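Local coordinates for TRAP solute Binding Protein (Uncultured marine bacterium, PDB 5I7I) that binds 3-hydroxybenzoate and probably delivers such aromatic acids to a TRAP transporter for uptake, at residues A[327-330]-A[331-335]; A[309-312]-A[313-317]. All coordinates share one frame; numbering follows the deposited sequence. Where two conformers were deposited one is given.

Contact 1: residues A[327-330]-A[331-335]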
ATOM      1  N   MET A 327     -13.068  -1.412  18.352  1.00  9.50           N
ATOM      2  CA  MET A 327     -13.936  -2.166  17.466  1.00  8.53           C
ATOM      3  C   MET A 327     -13.312  -2.268  16.083  1.00  7.24           C
ATOM      4  O   MET A 327     -13.364  -3.326  15.453  1.00  8.93           O
ATOM      5  CB  MET A 327     -15.311  -1.506  17.427  1.00 10.24           C
ATOM      6  CG  MET A 327     -16.356  -2.208  16.551  1.00 13.07           C
ATOM      7  SD  MET A 327     -16.231  -1.717  14.827  1.00 12.82           S
ATOM      8  CE  MET A 327     -17.555  -2.722  14.119  1.00 26.76           C
ATOM      9  N   LEU A 328     -12.685  -1.189  15.609  1.00  8.69           N
ATOM     10  CA  LEU A 328     -12.091  -1.224  14.273  1.00  9.40           C
ATOM     11  C   LEU A 328     -10.920  -2.193  14.209  1.00  8.95           C
ATOM     12  O   LEU A 328     -10.778  -2.930  13.223  1.00  8.74           O
ATOM     13  CB  LEU A 328     -11.661   0.179  13.832  1.00  8.25           C
ATOM     14  CG  LEU A 328     -12.822   1.154  13.661  1.00  7.45           C
ATOM     15  CD1 LEU A 328     -12.279   2.547  13.350  1.00 10.46           C
ATOM     16  CD2 LEU A 328     -13.779   0.675  12.610  1.00  8.82           C
ATOM     17  N   VAL A 329     -10.061  -2.199  15.235  1.00  7.96           N
ATOM     18  CA  VAL A 329      -8.923  -3.117  15.244  1.00  7.50           C
ATOM     19  C   VAL A 329      -9.407  -4.558  15.270  1.00  9.77           C
ATOM     20  O   VAL A 329      -8.906  -5.406  14.522  1.00  8.61           O
ATOM     21  CB  VAL A 329      -7.993  -2.793  16.421  1.00  7.56           C
ATOM     22  CG1 VAL A 329      -6.922  -3.874  16.591  1.00  9.53           C
ATOM     23  CG2 VAL A 329      -7.336  -1.445  16.196  1.00  9.80           C
ATOM     24  N   LYS A 330     -10.399  -4.852  16.109  1.00  7.59           N
ATOM     25  CA  LYS A 330     -10.968  -6.200  16.146  1.00  7.53           C
ATOM     26  C   LYS A 330     -11.543  -6.583  14.793  1.00  9.16           C
ATOM     27  O   LYS A 330     -11.326  -7.697  14.307  1.00  7.80           O
ATOM     28  CB  LYS A 330     -12.056  -6.300  17.217  1.00  7.31           C
ATOM     29  CG  LYS A 330     -12.860  -7.602  17.120  1.00  9.46           C
ATOM     30  CD  LYS A 330     -13.843  -7.806  18.253  1.00  8.99           C
ATOM     31  CE  LYS A 330     -14.852  -8.913  17.895  1.00 10.08           C
ATOM     32  NZ  LYS A 330     -14.208 -10.240  17.714  1.00 13.37           N
ATOM     33  N   THR A 331     -12.306  -5.676  14.179  1.00  8.11           N
ATOM     34  CA  THR A 331     -12.910  -5.961  12.879  1.00  8.09           C
ATOM     35  C   THR A 331     -11.834  -6.253  11.842  1.00  8.92           C
ATOM     36  O   THR A 331     -11.917  -7.232  11.089  1.00 10.07           O
ATOM     37  CB  THR A 331     -13.749  -4.760  12.440  1.00  7.69           C
ATOM     38  OG1 THR A 331     -14.780  -4.514  13.400  1.00  9.18           O
ATOM     39  CG2 THR A 331     -14.395  -4.997  11.085  1.00 10.90           C
ATOM     40  N   ALA A 332     -10.808  -5.410  11.797  1.00  6.11           N
ATOM     41  CA  ALA A 332      -9.720  -5.631  10.854  1.00  7.26           C
ATOM     42  C   ALA A 332      -9.071  -6.996  11.074  1.00  6.74           C
ATOM     43  O   ALA A 332      -8.861  -7.748  10.121  1.00  8.08           O
ATOM     44  CB  ALA A 332      -8.689  -4.515  10.958  1.00  7.80           C
ATOM     45  N   LYS A 333      -8.730  -7.328  12.322  0.61  6.72           N
ATOM     46  CA  LYS A 333      -8.101  -8.617  12.606  0.61  6.17           C
ATOM     47  C   LYS A 333      -9.011  -9.769  12.206  0.61  8.21           C
ATOM     48  O   LYS A 333      -8.551 -10.770  11.634  0.61  6.89           O
ATOM     49  CB  LYS A 333      -7.766  -8.717  14.093  0.61  6.45           C
ATOM     50  CG  LYS A 333      -6.607  -7.847  14.521  0.61  6.49           C
ATOM     51  CD  LYS A 333      -6.617  -7.577  16.027  0.61  9.64           C
ATOM     52  CE  LYS A 333      -6.345  -8.827  16.848  0.61  8.12           C
ATOM     53  NZ  LYS A 333      -4.922  -9.228  16.778  0.61  8.40           N
ATOM     54  N   ASP A 334     -10.298  -9.676  12.544  1.00  7.50           N
ATOM     55  CA  ASP A 334     -11.216 -10.759  12.214  1.00  7.13           C
ATOM     56  C   ASP A 334     -11.369 -10.911  10.704  1.00  7.62           C
ATOM     57  O   ASP A 334     -11.480 -12.029  10.207  1.00  7.60           O
ATOM     58  CB  ASP A 334     -12.574 -10.499  12.870  1.00  8.40           C
ATOM     59  CG  ASP A 334     -12.545 -10.653  14.377  1.00  8.31           C
ATOM     60  OD1 ASP A 334     -11.558 -11.233  14.894  1.00 11.59           O
ATOM     61  OD2 ASP A 334     -13.492 -10.192  15.059  1.00 10.78           O
ATOM     62  N   LEU A 335     -11.413  -9.806   9.959  1.00  9.16           N
ATOM     63  CA  LEU A 335     -11.572  -9.909   8.502  1.00  7.79           C
ATOM     64  C   LEU A 335     -10.332 -10.501   7.860  1.00  8.05           C
ATOM     65  O   LEU A 335     -10.433 -11.296   6.918  1.00  9.42           O
ATOM     66  CB  LEU A 335     -11.901  -8.543   7.886  1.00  6.53           C
ATOM     67  CG  LEU A 335     -13.298  -8.015   8.187  1.00  9.75           C
ATOM     68  CD1 LEU A 335     -13.392  -6.556   7.732  1.00 11.27           C
ATOM     69  CD2 LEU A 335     -14.389  -8.857   7.559  1.00 13.51           C
TER
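Two and a half turns of the last helix of the chain, 325-339, carry an i to i+4 salt bridge between Lys330 and Asp334 and, nearer the start of the helix, a threonine hydroxyl, that of Thr331, folded back onto the backbone carbonyl of Met327. Lys330 NZ gives its hydrogen bond to Asp334 OD2 at 2.8 Å, on the syn lone pair, the side of the other oxygen. The lysine chain runs extended as far as CE, and on the way Lys330 CG passes 3.4 Å from Asp334 OD2; a bend at the last torsion (chi4 63°) then turns the ammonium group onto the carboxylate. With an alanine here instead of Asp334, the Lys330 ammonium would probably lose its charged mate and the end of the chain would be free to turn. At Met327 O two donors converge from opposite faces of the carbonyl plane: Thr331 N at 2.9 Å and Thr331 OG1 at 2.8 Å, the hydroxyl standing 39° out of that plane. Thr331 reaches it because OG1 lies beside its own backbone N (chi1 -60°). The methyl CE of Met327 lies close to this hydroxyl, 3.4 Å from Thr331 OG1. Elsewhere on the helix, Val329 packs on helix 297-320, while Leu328 and Leu335 pack on Tyr124 of helix 114-126. Charged and polar groups thus join successive turns of an amphipathic helix, the bridge pairing two opposite charges and the threonine meeting the hydrogen-bonding need of its hydroxyl within the helix itself.

Contact 2: residues A[309-312]-A[313-317]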
ATOM      1  N   GLY A 309       2.501  -1.310  21.727  1.00 10.44           N
ATOM      2  CA  GLY A 309       2.403   0.054  22.207  1.00 12.46           C
ATOM      3  C   GLY A 309       1.764   0.954  21.176  1.00  8.58           C
ATOM      4  O   GLY A 309       0.913   1.783  21.504  1.00 10.41           O
ATOM      5  N   LEU A 310       2.156   0.795  19.900  1.00  9.27           N
ATOM      6  CA  LEU A 310       1.556   1.598  18.849  1.00 11.18           C
ATOM      7  C   LEU A 310       0.096   1.237  18.644  1.00  8.06           C
ATOM      8  O   LEU A 310      -0.722   2.120  18.372  1.00  9.09           O
ATOM      9  CB  LEU A 310       2.323   1.447  17.535  1.00 12.57           C
ATOM     10  CG  LEU A 310       1.743   2.229  16.327  1.00 14.38           C
ATOM     11  CD1 LEU A 310       1.455   3.701  16.635  1.00 25.99           C
ATOM     12  CD2 LEU A 310       2.653   2.127  15.079  1.00 19.90           C
ATOM     13  N   GLU A 311      -0.255  -0.048  18.763  1.00  7.45           N
ATOM     14  CA  GLU A 311      -1.655  -0.440  18.627  1.00  7.67           C
ATOM     15  C   GLU A 311      -2.501   0.252  19.692  1.00  7.55           C
ATOM     16  O   GLU A 311      -3.559   0.818  19.394  1.00  9.18           O
ATOM     17  CB  GLU A 311      -1.782  -1.958  18.739  1.00  8.30           C
ATOM     18  CG  GLU A 311      -3.193  -2.493  18.745  1.00 11.73           C
ATOM     19  CD  GLU A 311      -3.255  -3.969  19.020  1.00 13.71           C
ATOM     20  OE1 GLU A 311      -2.651  -4.444  20.023  1.00 19.06           O
ATOM     21  OE2 GLU A 311      -3.913  -4.671  18.253  1.00 12.09           O
ATOM     22  N   LYS A 312      -2.033   0.211  20.945  1.00  8.32           N
ATOM     23  CA  LYS A 312      -2.727   0.846  22.059  1.00  8.78           C
ATOM     24  C   LYS A 312      -2.897   2.341  21.813  1.00 10.00           C
ATOM     25  O   LYS A 312      -3.983   2.905  22.026  1.00 10.10           O
ATOM     26  CB  LYS A 312      -1.912   0.582  23.336  1.00 12.97           C
ATOM     27  CG  LYS A 312      -2.326   1.382  24.535  1.00 13.33           C
ATOM     28  CD  LYS A 312      -1.357   1.188  25.711  1.00 22.12           C
ATOM     29  CE  LYS A 312       0.028   1.827  25.458  1.00 32.51           C
ATOM     30  NZ  LYS A 312       0.139   3.231  25.964  1.00 43.34           N
ATOM     31  N   ASP A 313      -1.816   3.015  21.404  1.00  9.15           N
ATOM     32  CA  ASP A 313      -1.896   4.449  21.183  1.00  9.23           C
ATOM     33  C   ASP A 313      -2.762   4.772  19.980  1.00  9.44           C
ATOM     34  O   ASP A 313      -3.435   5.812  19.964  1.00  9.83           O
ATOM     35  CB  ASP A 313      -0.494   5.036  21.022  1.00 13.33           C
ATOM     36  CG  ASP A 313       0.313   4.987  22.309  1.00 11.92           C
ATOM     37  OD1 ASP A 313      -0.294   4.889  23.409  1.00 14.61           O
ATOM     38  OD2 ASP A 313       1.547   5.101  22.209  1.00 16.66           O
ATOM     39  N   TRP A 314      -2.745   3.918  18.952  1.00  8.17           N
ATOM     40  CA  TRP A 314      -3.624   4.143  17.810  1.00  7.67           C
ATOM     41  C   TRP A 314      -5.086   4.082  18.222  1.00  7.73           C
ATOM     42  O   TRP A 314      -5.890   4.940  17.828  1.00  7.88           O
ATOM     43  CB  TRP A 314      -3.342   3.168  16.647  1.00  7.29           C
ATOM     44  CG  TRP A 314      -4.168   3.584  15.491  1.00  8.08           C
ATOM     45  CD1 TRP A 314      -3.838   4.537  14.576  1.00  8.00           C
ATOM     46  CD2 TRP A 314      -5.514   3.165  15.170  1.00  7.82           C
ATOM     47  NE1 TRP A 314      -4.873   4.740  13.704  1.00  8.11           N
ATOM     48  CE2 TRP A 314      -5.908   3.906  14.035  1.00  8.39           C
ATOM     49  CE3 TRP A 314      -6.419   2.253  15.728  1.00  7.50           C
ATOM     50  CZ2 TRP A 314      -7.161   3.753  13.440  1.00  8.22           C
ATOM     51  CZ3 TRP A 314      -7.655   2.091  15.129  1.00  7.89           C
ATOM     52  CH2 TRP A 314      -8.016   2.841  13.998  1.00  8.21           C
ATOM     53  N   ILE A 315      -5.455   3.088  19.024  1.00  8.11           N
ATOM     54  CA  ILE A 315      -6.837   2.966  19.471  1.00  8.86           C
ATOM     55  C   ILE A 315      -7.273   4.237  20.185  1.00  8.59           C
ATOM     56  O   ILE A 315      -8.340   4.793  19.904  1.00  8.72           O
ATOM     57  CB  ILE A 315      -7.007   1.692  20.321  1.00  8.51           C
ATOM     58  CG1 ILE A 315      -6.963   0.458  19.422  1.00  9.50           C
ATOM     59  CG2 ILE A 315      -8.299   1.720  21.124  1.00  9.45           C
ATOM     60  CD1 ILE A 315      -6.873  -0.865  20.170  1.00 10.96           C
ATOM     61  N   LYS A 316      -6.430   4.752  21.076  1.00  9.02           N
ATOM     62  CA  LYS A 316      -6.761   6.006  21.749  1.00  9.74           C
ATOM     63  C   LYS A 316      -6.907   7.153  20.747  1.00  9.54           C
ATOM     64  O   LYS A 316      -7.825   7.967  20.862  1.00  9.88           O
ATOM     65  CB  LYS A 316      -5.684   6.317  22.775  1.00 11.59           C
ATOM     66  CG  LYS A 316      -5.701   7.757  23.295  1.00 18.47           C
ATOM     67  CD  LYS A 316      -5.816   7.827  24.768  1.00 23.19           C
ATOM     68  CE  LYS A 316      -5.983   9.281  25.231  1.00 20.30           C
ATOM     69  NZ  LYS A 316      -6.868   9.342  26.422  1.00 17.40           N
ATOM     70  N   SER A 317      -6.003   7.237  19.762  0.76  9.18           N
ATOM     71  CA  SER A 317      -6.054   8.307  18.756  0.76  9.33           C
ATOM     72  C   SER A 317      -7.293   8.203  17.877  0.76  8.97           C
ATOM     73  O   SER A 317      -7.834   9.233  17.434  0.76 10.73           O
ATOM     74  CB  SER A 317      -4.808   8.271  17.861  0.76 10.78           C
ATOM     75  OG  SER A 317      -4.920   7.335  16.793  0.76 11.52           O
TER
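Lys312 and Asp313, neighbours in sequence on helix 297-320, run side by side and point the same way, joined by a salt bridge at their ends. From Lys312 CB, 3.1 Å from Asp313 N, the lysine chain passes through CG, still beside that amide at 3.6 Å. The bend at chi3 (69°) then swings Lys312 CE toward Asp313 OD1, 3.7 Å away, and a further turn at chi4 sets Lys312 NZ on the same oxygen, Asp313 OD1, to which it donates a hydrogen bond of 3.1 Å. The ammonium meets OD1 on its syn side but 31° out of the carboxylate plane, a slanted approach between adjacent residues on an exposed face. The other oxygen, Asp313 OD2, stands 3.5 Å from Gly309 O, a contact of two acceptors, whereas Asp313 N donates to that carbonyl in the regular helical manner. Next along, Trp314 N is bonded to Leu310 O at 2.8 Å, and the indole leaves the helix with CG anti to the backbone N (chi1 -173°), a setting that sends the ring off toward the loop residues and Val329. One residue on, Ile315 CG1 lies 3.4 Å from Glu311 O. The charged pair therefore occupies the outer side of helix 297-320, while Trp314, its NE1 bonded to Glu103, turns inward against Ala104 and Leu107 of a loop, and Glu311, Trp314 and Ile315 together meet Val329 of helix 325-339.

Contact 2 comes first along the chain, on helix 297-320, and contact 1 follows on helix 325-339, the next and last helix. Their centres lie about 14 Å apart, on the same side of the centre of the chain. The two helices touch through Val329: Val329 CG2 sits 3.7 Å from Trp314 CZ3 and 3.8 Å from Ile315 CG1, while Val329 CG1 is 3.5 Å from Glu311 OE2. The terminal helix packs on helix 114-126 through one part of its surface and on helix 297-320 through another. None of these residues belongs to the 3-hydroxybenzoate pocket; each contact is a local arrangement within its own helix, and Val329 joins the two helices.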